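Local atomic coordinates of drebrin (Homo sapiens, PDB entry 5Y1Z), a protein that probably binds actin filaments in the developing brain and carries an ADF/cofilin-type domain in its N-terminal region. Residues 59-62 with 63-66; 98-101 with 102-105. One frame throughout, in Å; residues are numbered along the deposited sequence.

Contact 1: 59-62 with 63-66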
# COMPACT_ATOMS: atom_id res chain seq x y z
N HIS A 59 18.15 17.49 -14.18
CA HIS A 59 17.36 18.00 -13.08
C HIS A 59 17.36 17.09 -11.87
O HIS A 59 16.69 17.43 -10.90
CB HIS A 59 15.90 18.25 -13.51
CG HIS A 59 15.77 19.28 -14.59
ND1 HIS A 59 15.99 19.00 -15.92
CD2 HIS A 59 15.48 20.60 -14.52
CE1 HIS A 59 15.84 20.10 -16.63
NE2 HIS A 59 15.53 21.09 -15.80
N PHE A 60 18.10 15.98 -11.90
CA PHE A 60 18.08 15.06 -10.77
C PHE A 60 18.91 15.63 -9.62
O PHE A 60 19.98 16.19 -9.85
CB PHE A 60 18.60 13.68 -11.18
CG PHE A 60 17.64 12.88 -12.05
CD1 PHE A 60 16.43 12.44 -11.57
CD2 PHE A 60 17.97 12.56 -13.37
CE1 PHE A 60 15.55 11.71 -12.36
CE2 PHE A 60 17.11 11.84 -14.17
CZ PHE A 60 15.89 11.41 -13.67
N GLU A 61 18.43 15.45 -8.40
CA GLU A 61 19.08 16.04 -7.23
C GLU A 61 19.63 14.94 -6.33
O GLU A 61 18.99 13.91 -6.12
CB GLU A 61 18.10 16.96 -6.45
CG GLU A 61 17.39 17.98 -7.36
CD GLU A 61 16.44 18.95 -6.63
OE1 GLU A 61 16.58 19.20 -5.39
OE2 GLU A 61 15.53 19.48 -7.34
N ASN A 62 20.85 15.17 -5.80
CA ASN A 62 21.59 14.13 -5.11
C ASN A 62 21.07 13.87 -3.70
O ASN A 62 21.44 12.87 -3.08
CB ASN A 62 23.06 14.53 -5.03
CG ASN A 62 23.71 14.52 -6.38
OD1 ASN A 62 23.51 13.60 -7.16
ND2 ASN A 62 24.50 15.55 -6.67
N GLN A 63 20.26 14.78 -3.18
CA GLN A 63 19.72 14.67 -1.85
C GLN A 63 18.29 14.14 -1.85
O GLN A 63 17.66 14.11 -0.79
CB GLN A 63 19.79 16.02 -1.15
CG GLN A 63 21.24 16.58 -0.99
CD GLN A 63 21.78 17.33 -2.25
OE1 GLN A 63 21.85 16.76 -3.35
NE2 GLN A 63 22.19 18.60 -2.07
N LYS A 64 17.76 13.76 -3.01
CA LYS A 64 16.35 13.43 -3.12
C LYS A 64 16.12 12.11 -3.85
O LYS A 64 16.91 11.69 -4.69
CB LYS A 64 15.56 14.54 -3.84
CG LYS A 64 15.54 15.86 -3.05
CD LYS A 64 14.33 16.72 -3.41
CE LYS A 64 13.32 16.78 -2.25
NZ LYS A 64 12.49 15.49 -2.04
N VAL A 65 15.03 11.45 -3.47
CA VAL A 65 14.41 10.40 -4.25
C VAL A 65 13.45 11.06 -5.24
O VAL A 65 12.61 11.87 -4.85
CB VAL A 65 13.67 9.41 -3.33
CG1 VAL A 65 12.94 8.37 -4.15
CG2 VAL A 65 14.66 8.76 -2.37
N MET A 66 13.60 10.75 -6.52
CA MET A 66 12.76 11.36 -7.55
C MET A 66 12.35 10.31 -8.59
O MET A 66 13.00 9.27 -8.74
CB MET A 66 13.49 12.55 -8.22
CG MET A 66 14.09 13.55 -7.24
SD MET A 66 14.77 15.09 -7.95
CE MET A 66 15.08 14.56 -9.56
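Gln-63 folds back along Asn-62: a bend at chi2 (83°) lays its amide beside that residue, and no hydrogen bond to it is made. The two residues are the corners of a type I beta turn running from Glu-61 to Lys-64. Its closing bond, Lys-64 N to Glu-61 O, is weak at 3.3 Å, although nearly straight (158° at the hydrogen); the same carbonyl also accepts from Trp-87 NE1. The Lys-64 side chain runs alongside that of Glu-61 in the same direction, with CD 3.9 Å from Glu-61 OE1. No salt bridge follows, because NZ stays 6.5 Å from Glu-61 OE1 and bonds instead to Tyr-36 O and Thr-35 OG1. Met-66 reaches back toward Phe-60 and Glu-61, and its side chain crosses that of Glu-61 at about a right angle, with SD 3.9 Å from Glu-61 CG. Beyond the sulfur, CE meets Phe-60 CD1 obliquely to the ring. The turn thus leads into strand 65-72, central in the sheet: Lys-64 and Met-66 pair with Gly-89 and Trp-87 on one side, Met-66 touches Leu-33 of strand 31-36 on the other, and Phe-60 stacks on Trp-87.

Contact 2: 98-101 with 102-105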
# COMPACT_ATOMS: atom_id res chain seq x y z
N CYS A 98 15.30 2.62 1.40
CA CYS A 98 14.60 1.37 1.62
C CYS A 98 13.10 1.60 1.63
O CYS A 98 12.35 0.86 0.98
CB CYS A 98 15.09 0.75 2.93
SG CYS A 98 14.61 -0.92 3.17
N ALA A 99 12.64 2.64 2.34
CA ALA A 99 11.21 2.93 2.42
C ALA A 99 10.66 3.31 1.06
O ALA A 99 9.60 2.82 0.65
CB ALA A 99 10.94 4.04 3.43
N CYS A 100 11.39 4.17 0.34
CA CYS A 100 10.91 4.61 -0.96
C CYS A 100 10.89 3.47 -1.97
O CYS A 100 10.06 3.49 -2.89
CB CYS A 100 11.77 5.74 -1.49
SG CYS A 100 11.43 7.26 -0.65
N ALA A 101 11.75 2.47 -1.80
CA ALA A 101 11.79 1.37 -2.75
C ALA A 101 10.44 0.69 -2.86
O ALA A 101 10.04 0.26 -3.95
CB ALA A 101 12.86 0.36 -2.33
N SER A 102 9.71 0.61 -1.75
CA SER A 102 8.39 0.01 -1.75
C SER A 102 7.32 0.89 -2.40
O SER A 102 6.18 0.44 -2.52
CB SER A 102 8.02 -0.35 -0.31
OG SER A 102 7.90 0.81 0.48
N HIS A 103 7.65 2.12 -2.78
CA HIS A 103 6.70 2.99 -3.48
C HIS A 103 6.77 2.86 -5.00
O HIS A 103 5.77 3.18 -5.68
CB HIS A 103 6.95 4.48 -3.14
CG HIS A 103 6.95 4.77 -1.67
ND1 HIS A 103 7.52 5.90 -1.14
CD2 HIS A 103 6.45 4.06 -0.63
CE1 HIS A 103 7.38 5.88 0.18
NE2 HIS A 103 6.73 4.78 0.51
N VAL A 104 7.89 2.40 -5.55
CA VAL A 104 8.12 2.50 -6.98
C VAL A 104 6.96 1.89 -7.76
O VAL A 104 6.40 2.52 -8.67
CB VAL A 104 9.46 1.84 -7.35
CG1 VAL A 104 9.66 1.82 -8.86
CG2 VAL A 104 10.60 2.55 -6.65
N ALA A 105 6.55 0.68 -7.38
CA ALA A 105 5.48 -0.00 -8.11
C ALA A 105 4.19 0.80 -8.09
O ALA A 105 3.46 0.85 -9.10
CB ALA A 105 5.24 -1.38 -7.50
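The imidazole of His-103 lies with one face against the backbone of the preceding helical turn, at the junction of helices 94-101 and 104-110 of the ADF/cofilin fold. Ala-99 O sits 3.5 Å above the ring plane and Cys-100 CA 3.6 Å above it, both offset toward the rim. The second is a CH-pi contact, Cys-100 CA standing 25° off the normal through the centroid, whereas Cys-100 SG approaches obliquely and farther out. Ala-99 O comes near His-103 NE2 without bonding to it, because the oxygen lies over the face. At the ring's rim, ND1 is hydrogen-bonded to Tyr-36 OH. With CG anti to its own carbonyl carbon (chi1 -54°), His-103 turns the ring back over Ala-99 and Cys-100.

The bonding of the junction is that of 3-10 turns: each donor reaches three residues back. His-103 N to Cys-100 O is the shortest of these backbone bonds at 2.8 Å; Val-104 N to Ala-101 O is weak, and Val-104 N is left 3.6 Å from Cys-100 O, without an alpha-helical bond. Replacing His-103 with alanine would probably leave the Tyr-36 hydroxyl without this partner and uncover the backbone at Ala-99 and Cys-100. Tyr-67 of strand 65-72 touches Cys-100, His-103 and Val-104, tying the junction to the sheet, while another protein chain packs on Ala-99, Ala-101 and Ser-102.

Two donors of one residue grip Ala-99 O. Ser-102 N reaches it at 3.3 Å from well above the carbonyl plane, and Ser-102 OG, set between its own N and carbonyl carbon, donates to Ala-99 O at 2.6 Å, tilted only 16° from that plane.

From the N terminus, the chain passes through helix 12-23, strands 31-36 and 43-49 and helix 52-56, then closes contact 1 as a tight turn at the entry to strand 65-72. It continues through that strand and strand 81-88 before contact 2 spans the junction between helices 94-101 and 104-110. Both are local and in series, so neither encloses nor crosses the other. Their centres lie 15 Å apart, yet they meet directly: Val-65 CG1 packs 3.9 Å from Cys-100 CB, joining the start of the central strand to the helical layer. Tyr-36 is a second link, its backbone O taking Lys-64 NZ and its hydroxyl bonding His-103 ND1.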